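Side-chain contacts in type III effector XopAI (Xanthomonas citri, PDB 6K93), which probably binds arginine-containing peptides through a domain with the mono-ADP-ribosyltransferase fold, as an effector of a type III secretion system: residues Val88-Ser93 with Lys124-Thr129; Gly223-Pro228 with Glu303-Leu308; Gly271-Met276 with Asn282-Leu287. All coordinates share one frame; numbering follows the deposited sequence.

Contact 1. Residues Val88-Ser93 with Lys124-Thr129; sequences VELNTS and KTALIT
Val88 and Leu90 belong to an irregular lead-in before helix 95-109 that lies against helix 117-128, with Thr125 facing it from that helix. The hydroxyl of Thr125 makes the polar link: Thr125 OG1 donates to Val88 O at 2.7 Å, in the carbonyl plane of Val88 and on a lone pair. Water 1 gives Thr125 OG1 a second partner by donating to it at 2.7 Å; the same water accepts only weakly from Val88 N. The methyl Val88 CG1 adds a contact of 3.5 Å with Thr125 OG1, the two side chains crossing at about a right angle. With OG1 beside the backbone N (chi1 -65°), the Thr125 methyl is left on the flank that Leu90 uses, and Leu90 CG comes within 4.0 Å of Thr125 CG2. Leucine and threonine run past each other in opposite directions. Further along, Leu90 CD1 lies 4.3 Å from Ala126 CB.

The irregular segment packs where helices 117-128 and 194-209 meet: Leu90 touches Gln122 of the first and both Ala194 and His195 of the second, while Ala126 turns to Ala198 and Phe199. Thr125 O accepts from Thr129 N and from Thr129 OG1, the latter at 2.7 Å and from above the carbonyl plane. Thr129 OG1 is in turn hydrogen-bonded to His195 NE2.

Contact 2. Residues Gly223-Pro228 with Glu303-Leu308; sequences GEDQLP and ETHPRL
Pro228 and Leu308 bring the two backbones no nearer than 7.3 Å between their CA atoms, and no hydrogen bond crosses between the segments, so what joins them is side-chain contact at the surface. One methyl of Leu308 carries the apolar part: Leu308 CD1 rests 3.7 Å from Pro228 CA and 4.1 Å from Pro228 CB, tucked against the flank of the proline. The leucine's CG stands anti to its own carbonyl carbon (chi1 -64°), a setting from which CD1 reaches the proline, and the side chain also touches Ile299 and Glu301 of the preceding strand.

The second touch is looser. Asp225 OD1 comes within 4.2 Å of His305 CE1, approaching the ring obliquely, and each group has its firmer partner outside the pair: Asp225 OD1 accepts from Ala261 N, and His305 ND1 is bonded to Gly259 O. Both side chains are thus hydrogen-bonded to the backbone of the loop that leads into strand 262-268. In the five-stranded mixed sheet that strand lies between 218-224 and 308-315, pairing with Glu224 on one edge through Val262 and with Leu308 on the other through Glu263; the contact spans the start of strand 262-268, between its two neighbours. Leu227 is the N-cap residue of helix 228-234, which puts Pro228 at the helix start.

Within 223-228, Gln226 NE2 donates to Glu224 OE1 at 2.9 Å, linking the residues that flank Asp225 in sequence. In 303-308, the peptide bond between His305 and Pro306 is cis.

Contact 3. Residues Gly271-Met276 with Asn282-Leu287; sequences GKRISM and NEQEVL
Lys272 and Leu287 pair through Leu287 N, which donates to Lys272 O at 3.0 Å; the return bond from Lys272 N to Leu287 O is weak at 3.4 Å. Two residues on, Ile274 N meets Glu285 O at 3.0 Å and nearly straight, 172° at the hydrogen. Water 2 also donates to Glu285 O, at 2.8 Å, so that carbonyl holds two donors. Between these bonds lies the non-hydrogen-bonded pair Arg273 and Val286, where Val286 CA makes a CA-H...O contact of 3.2 Å with Lys272 O.

On the face of Arg273 and Val286, Arg273 NE forms a salt bridge with Glu251 OE2 while Gln284 NE2 is hydrogen-bonded to Glu251 OE1, so Glu251 ties the two segments together from a third. Val286 CG1, anti to the backbone N (chi1 171°), lies 3.6 Å from Gly271 C.

Ile274 and Glu285 cross obliquely. The extended glutamate carries its carboxylate past the isoleucine, whose CD1 packs 3.7 Å from Glu285 CD, and OE2 is hydrogen-bonded to Trp174 NE1; the indole thus fixes one end of the group while the methyl supports its flank. Ile274 CD1 also reaches Leu287 CB at 4.2 Å, and Leu287 continues onto Ile203 and Leu207 of helix 194-209.

Strands 272-273 and 285-288 form a beta hairpin, with 285-288 paired on its other side with 247-250, and Glu283-Gln284-Glu285, running into that middle strand, is consistent with the Glu-X-Glu motif of arginine-specific ADP-ribosyltransferases.

From the N terminus, contact 1 comes first: it closes a loop that is mostly helix, taking in 95-109 and most of 117-128, and fastens the lead-in to the helical part of the fold. The chain then passes through three further helices before 223-228 opens contact 2, whose long excursion returns only at 303-308, spanning the end of the five-stranded sheet. Contact 3, a short hairpin of the three-stranded sheet, opens and closes within that excursion. None of the contacts interlace or touch: contacts 2 and 3 approach to about 9 Å between nearest atoms, and contact 1 lies across the chain's centre from both.

Contact 1. Residues Val88-Ser93 with Lys124-Thr129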
loop_
_atom_site.group_PDB
_atom_site.type_symbol
_atom_site.label_atom_id
_atom_site.label_comp_id
_atom_site.label_asym_id
_atom_site.label_seq_id
_atom_site.Cartn_x
_atom_site.Cartn_y
_atom_site.Cartn_z
ATOM N N VAL A 88 15.771 -14.481 6.675
ATOM C CA VAL A 88 15.273 -15.534 5.806
ATOM C C VAL A 88 15.353 -15.054 4.362
ATOM O O VAL A 88 15.028 -13.902 4.058
ATOM C CB VAL A 88 13.837 -15.906 6.213
ATOM C CG1 VAL A 88 12.882 -14.748 5.955
ATOM C CG2 VAL A 88 13.388 -17.163 5.477
ATOM N N GLU A 89 15.826 -15.920 3.464
ATOM C CA GLU A 89 15.923 -15.560 2.051
ATOM C C GLU A 89 14.515 -15.422 1.480
ATOM O O GLU A 89 13.598 -16.147 1.865
ATOM C CB GLU A 89 16.728 -16.608 1.243
ATOM C CG GLU A 89 17.170 -16.043 -0.133
ATOM C CD GLU A 89 18.003 -17.010 -0.974
ATOM O OE1 GLU A 89 18.177 -18.159 -0.543
ATOM O OE2 GLU A 89 18.470 -16.612 -2.065
ATOM N N LEU A 90 14.321 -14.449 0.601
ATOM C CA LEU A 90 13.033 -14.335 -0.067
ATOM C C LEU A 90 12.858 -15.417 -1.114
ATOM O O LEU A 90 13.811 -15.855 -1.753
ATOM C CB LEU A 90 12.855 -12.977 -0.752
ATOM C CG LEU A 90 12.932 -11.761 0.121
ATOM C CD1 LEU A 90 12.883 -10.531 -0.785
ATOM C CD2 LEU A 90 11.795 -11.740 1.139
ATOM N N ASN A 91 11.607 -15.812 -1.309
ATOM C CA ASN A 91 11.255 -16.760 -2.361
ATOM C C ASN A 91 11.320 -16.055 -3.708
ATOM O O ASN A 91 10.507 -15.171 -4.006
ATOM C CB ASN A 91 9.863 -17.341 -2.129
ATOM C CG ASN A 91 9.426 -18.270 -3.247
ATOM O OD1 ASN A 91 10.223 -18.654 -4.110
ATOM N ND2 ASN A 91 8.149 -18.623 -3.247
ATOM N N THR A 92 12.279 -16.456 -4.524
ATOM C CA THR A 92 12.512 -15.867 -5.828
ATOM C C THR A 92 11.991 -16.723 -6.970
ATOM O O THR A 92 12.189 -16.350 -8.136
ATOM C CB THR A 92 14.010 -15.652 -6.030
ATOM O OG1 THR A 92 14.688 -16.904 -5.854
ATOM C CG2 THR A 92 14.510 -14.631 -5.018
ATOM N N SER A 93 11.358 -17.868 -6.691
ATOM C CA SER A 93 10.968 -18.775 -7.769
ATOM C C SER A 93 9.595 -18.396 -8.320
ATOM O O SER A 93 8.673 -18.077 -7.563
ATOM C CB SER A 93 11.000 -20.232 -7.291
ATOM O OG SER A 93 9.865 -20.535 -6.501
ATOM N N LYS A 124 10.284 -8.398 6.655
ATOM C CA LYS A 124 11.488 -7.908 7.329
ATOM C C LYS A 124 12.705 -8.021 6.412
ATOM O O LYS A 124 13.472 -7.063 6.259
ATOM C CB LYS A 124 11.723 -8.676 8.639
ATOM C CG LYS A 124 13.021 -8.307 9.333
ATOM C CD LYS A 124 13.227 -9.054 10.617
ATOM C CE LYS A 124 14.493 -8.565 11.282
ATOM N NZ LYS A 124 14.727 -9.228 12.587
ATOM N N THR A 125 12.898 -9.190 5.787
ATOM C CA THR A 125 14.016 -9.325 4.862
ATOM C C THR A 125 13.895 -8.347 3.706
ATOM O O THR A 125 14.875 -7.694 3.331
ATOM C CB THR A 125 14.101 -10.739 4.325
ATOM O OG1 THR A 125 14.405 -11.600 5.404
ATOM C CG2 THR A 125 15.195 -10.853 3.252
ATOM N N ALA A 126 12.700 -8.219 3.132
ATOM C CA ALA A 126 12.525 -7.325 1.994
ATOM C C ALA A 126 12.905 -5.901 2.347
ATOM O O ALA A 126 13.576 -5.218 1.566
ATOM C CB ALA A 126 11.082 -7.382 1.491
ATOM N N LEU A 127 12.452 -5.419 3.501
ATOM C CA LEU A 127 12.751 -4.046 3.870
ATOM C C LEU A 127 14.241 -3.862 4.132
ATOM O O LEU A 127 14.851 -2.917 3.625
ATOM C CB LEU A 127 11.928 -3.629 5.084
ATOM C CG LEU A 127 11.971 -2.121 5.365
ATOM C CD1 LEU A 127 10.648 -1.623 5.935
ATOM C CD2 LEU A 127 13.121 -1.794 6.329
ATOM N N ILE A 128 14.848 -4.766 4.902
ATOM C CA ILE A 128 16.241 -4.573 5.280
ATOM C C ILE A 128 17.168 -4.691 4.072
ATOM O O ILE A 128 18.191 -3.991 4.007
ATOM C CB ILE A 128 16.597 -5.544 6.422
ATOM C CG1 ILE A 128 15.849 -5.112 7.679
ATOM C CG2 ILE A 128 18.112 -5.587 6.638
ATOM C CD1 ILE A 128 15.928 -6.065 8.830
ATOM N N THR A 129 16.822 -5.528 3.092
ATOM C CA THR A 129 17.682 -5.754 1.930
ATOM C C THR A 129 17.323 -4.880 0.728
ATOM O O THR A 129 17.916 -5.051 -0.345
ATOM C CB THR A 129 17.618 -7.228 1.495
ATOM O OG1 THR A 129 16.315 -7.537 0.996
ATOM C CG2 THR A 129 17.987 -8.157 2.623
HETATM O O HOH W 1 13.860 -12.054 8.020
#

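Contact 2. Residues Gly223-Pro228 with Glu303-Leu308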
loop_
_atom_site.group_PDB
_atom_site.type_symbol
_atom_site.label_atom_id
_atom_site.label_comp_id
_atom_site.label_asym_id
_atom_site.label_seq_id
_atom_site.Cartn_x
_atom_site.Cartn_y
_atom_site.Cartn_z
ATOM N N GLY A 223 -3.621 13.182 -6.816
ATOM C CA GLY A 223 -3.075 13.639 -8.078
ATOM C C GLY A 223 -1.877 12.790 -8.448
ATOM O O GLY A 223 -1.026 12.563 -7.587
ATOM N N GLU A 224 -1.781 12.374 -9.721
ATOM C CA GLU A 224 -0.649 11.592 -10.205
ATOM C C GLU A 224 -0.337 12.023 -11.623
ATOM O O GLU A 224 -1.213 12.505 -12.334
ATOM C CB GLU A 224 -0.946 10.080 -10.176
ATOM C CG GLU A 224 -1.170 9.476 -8.814
ATOM C CD GLU A 224 -1.226 7.997 -8.845
ATOM O OE1 GLU A 224 -0.441 7.382 -9.610
ATOM O OE2 GLU A 224 -2.002 7.398 -8.062
ATOM N N ASP A 225 0.897 11.811 -12.046
ATOM C CA ASP A 225 1.256 12.155 -13.426
ATOM C C ASP A 225 1.225 10.894 -14.289
ATOM O O ASP A 225 2.250 10.344 -14.689
ATOM C CB ASP A 225 2.616 12.823 -13.513
ATOM C CG ASP A 225 2.581 14.290 -13.176
ATOM O OD1 ASP A 225 1.557 15.025 -13.464
ATOM O OD2 ASP A 225 3.586 14.738 -12.647
ATOM N N GLN A 226 0.026 10.465 -14.616
ATOM C CA GLN A 226 -0.229 9.318 -15.475
ATOM C C GLN A 226 -0.674 9.790 -16.854
ATOM O O GLN A 226 -1.195 10.899 -17.017
ATOM C CB GLN A 226 -1.295 8.387 -14.877
ATOM C CG GLN A 226 -1.005 7.858 -13.477
ATOM C CD GLN A 226 0.137 6.832 -13.418
ATOM O OE1 GLN A 226 0.725 6.447 -14.433
ATOM N NE2 GLN A 226 0.471 6.404 -12.193
ATOM N N LEU A 227 -0.461 8.937 -17.844
ATOM C CA LEU A 227 -0.800 9.247 -19.219
ATOM C C LEU A 227 -2.273 8.972 -19.493
ATOM O O LEU A 227 -2.923 8.198 -18.777
ATOM C CB LEU A 227 0.068 8.413 -20.141
ATOM C CG LEU A 227 1.549 8.820 -20.168
ATOM C CD1 LEU A 227 2.366 7.647 -20.657
ATOM C CD2 LEU A 227 1.702 10.027 -21.063
ATOM N N PRO A 228 -2.816 9.581 -20.546
ATOM C CA PRO A 228 -4.236 9.350 -20.850
ATOM C C PRO A 228 -4.577 7.891 -21.096
ATOM O O PRO A 228 -5.632 7.439 -20.634
ATOM C CB PRO A 228 -4.470 10.215 -22.087
ATOM C CG PRO A 228 -3.459 11.349 -21.923
ATOM C CD PRO A 228 -2.241 10.680 -21.346
ATOM N N GLU A 303 -8.092 20.521 -21.594
ATOM C CA GLU A 303 -6.971 20.672 -22.513
ATOM C C GLU A 303 -5.647 20.845 -21.780
ATOM O O GLU A 303 -4.582 20.584 -22.358
ATOM C CB GLU A 303 -7.197 21.891 -23.405
ATOM C CG GLU A 303 -8.523 21.897 -24.104
ATOM C CD GLU A 303 -8.401 21.354 -25.501
ATOM O OE1 GLU A 303 -7.666 20.368 -25.681
ATOM O OE2 GLU A 303 -9.015 21.920 -26.430
ATOM N N THR A 304 -5.694 21.360 -20.553
ATOM C CA THR A 304 -4.542 21.579 -19.694
ATOM C C THR A 304 -4.794 20.808 -18.399
ATOM O O THR A 304 -5.857 20.205 -18.208
ATOM C CB THR A 304 -4.313 23.076 -19.455
ATOM O OG1 THR A 304 -5.432 23.642 -18.747
ATOM C CG2 THR A 304 -4.120 23.798 -20.800
ATOM N N HIS A 305 -3.799 20.787 -17.520
ATOM C CA HIS A 305 -3.913 19.956 -16.325
ATOM C C HIS A 305 -5.059 20.438 -15.440
ATOM O O HIS A 305 -5.247 21.653 -15.280
ATOM C CB HIS A 305 -2.604 19.973 -15.539
ATOM C CG HIS A 305 -1.535 19.100 -16.134
ATOM N ND1 HIS A 305 -0.410 18.732 -15.439
ATOM C CD2 HIS A 305 -1.416 18.551 -17.372
ATOM C CE1 HIS A 305 0.358 17.981 -16.214
ATOM N NE2 HIS A 305 -0.230 17.864 -17.396
ATOM N N PRO A 306 -5.833 19.519 -14.836
ATOM C CA PRO A 306 -5.698 18.067 -15.027
ATOM C C PRO A 306 -6.288 17.620 -16.356
ATOM O O PRO A 306 -7.448 17.940 -16.643
ATOM C CB PRO A 306 -6.482 17.485 -13.838
ATOM C CG PRO A 306 -7.541 18.512 -13.578
ATOM C CD PRO A 306 -6.958 19.852 -13.941
ATOM N N ARG A 307 -5.507 16.910 -17.175
ATOM C CA ARG A 307 -6.052 16.442 -18.446
ATOM C C ARG A 307 -7.245 15.527 -18.222
ATOM O O ARG A 307 -8.179 15.508 -19.034
ATOM C CB ARG A 307 -4.981 15.713 -19.253
ATOM C CG ARG A 307 -3.775 16.561 -19.655
ATOM C CD ARG A 307 -4.169 17.834 -20.395
ATOM N NE ARG A 307 -4.981 17.585 -21.590
ATOM C CZ ARG A 307 -4.496 17.184 -22.756
ATOM N NH1 ARG A 307 -3.196 16.977 -22.912
ATOM N NH2 ARG A 307 -5.321 16.986 -23.773
ATOM N N LEU A 308 -7.235 14.783 -17.122
ATOM C CA LEU A 308 -8.309 13.885 -16.748
ATOM C C LEU A 308 -8.576 14.053 -15.262
ATOM O O LEU A 308 -7.644 14.065 -14.447
ATOM C CB LEU A 308 -7.973 12.436 -17.046
ATOM C CG LEU A 308 -7.817 12.290 -18.567
ATOM C CD1 LEU A 308 -6.850 11.171 -18.922
ATOM C CD2 LEU A 308 -9.189 12.123 -19.230
#

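Contact 3. Residues Gly271-Met276 with Asn282-Leu287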
loop_
_atom_site.group_PDB
_atom_site.type_symbol
_atom_site.label_atom_id
_atom_site.label_comp_id
_atom_site.label_asym_id
_atom_site.label_seq_id
_atom_site.Cartn_x
_atom_site.Cartn_y
_atom_site.Cartn_z
ATOM N N GLY A 271 -11.709 3.276 3.181
ATOM C CA GLY A 271 -10.325 3.665 3.018
ATOM C C GLY A 271 -9.753 4.027 4.374
ATOM O O GLY A 271 -10.398 4.716 5.166
ATOM N N LYS A 272 -8.524 3.622 4.658
ATOM C CA LYS A 272 -8.020 3.708 6.017
ATOM C C LYS A 272 -7.100 4.904 6.181
ATOM O O LYS A 272 -6.224 5.166 5.344
ATOM C CB LYS A 272 -7.265 2.426 6.397
ATOM C CG LYS A 272 -8.174 1.218 6.574
ATOM C CD LYS A 272 -9.040 1.377 7.778
ATOM C CE LYS A 272 -9.837 0.130 8.097
ATOM N NZ LYS A 272 -10.937 -0.087 7.122
ATOM N N ARG A 273 -7.297 5.615 7.286
ATOM C CA ARG A 273 -6.470 6.750 7.667
ATOM C C ARG A 273 -5.171 6.245 8.253
ATOM O O ARG A 273 -5.189 5.514 9.249
ATOM C CB ARG A 273 -7.207 7.595 8.698
ATOM C CG ARG A 273 -8.610 7.958 8.269
ATOM C CD ARG A 273 -9.370 8.606 9.413
ATOM N NE ARG A 273 -9.031 10.010 9.458
ATOM C CZ ARG A 273 -9.609 10.877 10.290
ATOM N NH1 ARG A 273 -10.552 10.468 11.137
ATOM N NH2 ARG A 273 -9.269 12.158 10.274
ATOM N N ILE A 274 -4.044 6.586 7.627
ATOM C CA ILE A 274 -2.757 6.083 8.095
ATOM C C ILE A 274 -1.847 7.184 8.622
ATOM O O ILE A 274 -0.655 6.928 8.872
ATOM C CB ILE A 274 -2.062 5.253 7.006
ATOM C CG1 ILE A 274 -1.696 6.093 5.766
ATOM C CG2 ILE A 274 -2.966 4.092 6.577
ATOM C CD1 ILE A 274 -0.697 5.347 4.833
ATOM N N SER A 275 -2.390 8.377 8.861
ATOM C CA SER A 275 -1.589 9.471 9.420
ATOM C C SER A 275 -0.936 9.096 10.751
ATOM O O SER A 275 0.188 9.531 11.032
ATOM C CB SER A 275 -2.451 10.730 9.572
ATOM O OG SER A 275 -3.595 10.497 10.396
ATOM N N MET A 276 -1.599 8.277 11.562
ATOM C CA MET A 276 -1.015 7.839 12.830
ATOM C C MET A 276 0.304 7.083 12.643
ATOM O O MET A 276 1.141 7.060 13.567
ATOM C CB MET A 276 -2.021 6.933 13.559
ATOM C CG MET A 276 -3.265 7.612 14.060
ATOM S SD MET A 276 -3.224 7.630 15.861
ATOM C CE MET A 276 -3.187 5.876 16.229
ATOM N N ASN A 282 2.337 15.500 9.319
ATOM C CA ASN A 282 1.487 16.606 8.897
ATOM C C ASN A 282 0.558 16.230 7.749
ATOM O O ASN A 282 -0.302 17.040 7.387
ATOM C CB ASN A 282 2.337 17.804 8.493
ATOM C CG ASN A 282 2.698 18.676 9.668
ATOM O OD1 ASN A 282 1.948 18.767 10.639
ATOM N ND2 ASN A 282 3.856 19.316 9.594
ATOM N N GLU A 283 0.697 15.033 7.180
ATOM C CA GLU A 283 -0.183 14.572 6.122
ATOM C C GLU A 283 -1.408 13.883 6.737
ATOM O O GLU A 283 -1.423 13.494 7.912
ATOM C CB GLU A 283 0.542 13.599 5.168
ATOM C CG GLU A 283 1.692 14.217 4.327
ATOM C CD GLU A 283 2.241 13.296 3.223
ATOM O OE1 GLU A 283 1.822 12.116 3.107
ATOM O OE2 GLU A 283 3.122 13.754 2.457
ATOM N N GLN A 284 -2.449 13.741 5.915
ATOM C CA GLN A 284 -3.694 13.037 6.263
ATOM C C GLN A 284 -3.999 12.035 5.141
ATOM O O GLN A 284 -4.974 12.148 4.387
ATOM C CB GLN A 284 -4.860 14.019 6.487
ATOM C CG GLN A 284 -4.652 14.855 7.750
ATOM C CD GLN A 284 -5.773 15.857 7.986
ATOM O OE1 GLN A 284 -5.521 17.044 8.083
ATOM N NE2 GLN A 284 -7.004 15.368 8.106
ATOM N N GLU A 285 -3.132 11.017 5.031
ATOM C CA GLU A 285 -3.207 10.043 3.956
ATOM C C GLU A 285 -4.249 8.986 4.251
ATOM O O GLU A 285 -4.373 8.508 5.379
ATOM C CB GLU A 285 -1.842 9.401 3.728
ATOM C CG GLU A 285 -1.826 8.409 2.596
ATOM C CD GLU A 285 -0.417 7.958 2.216
ATOM O OE1 GLU A 285 0.550 8.279 2.930
ATOM O OE2 GLU A 285 -0.302 7.276 1.186
ATOM N N VAL A 286 -4.975 8.613 3.205
ATOM C CA VAL A 286 -5.914 7.496 3.195
ATOM C C VAL A 286 -5.429 6.529 2.126
ATOM O O VAL A 286 -5.103 6.955 1.018
ATOM C CB VAL A 286 -7.356 7.948 2.892
ATOM C CG1 VAL A 286 -8.286 6.799 2.664
ATOM C CG2 VAL A 286 -7.853 8.841 4.054
ATOM N N LEU A 287 -5.338 5.242 2.457
ATOM C CA LEU A 287 -4.737 4.254 1.571
ATOM C C LEU A 287 -5.726 3.137 1.325
ATOM O O LEU A 287 -6.302 2.590 2.275
ATOM C CB LEU A 287 -3.442 3.723 2.165
ATOM C CG LEU A 287 -2.679 2.800 1.236
ATOM C CD1 LEU A 287 -2.245 3.484 -0.034
ATOM C CD2 LEU A 287 -1.482 2.224 1.957
HETATM O O HOH W 2 -5.095 10.093 7.554
#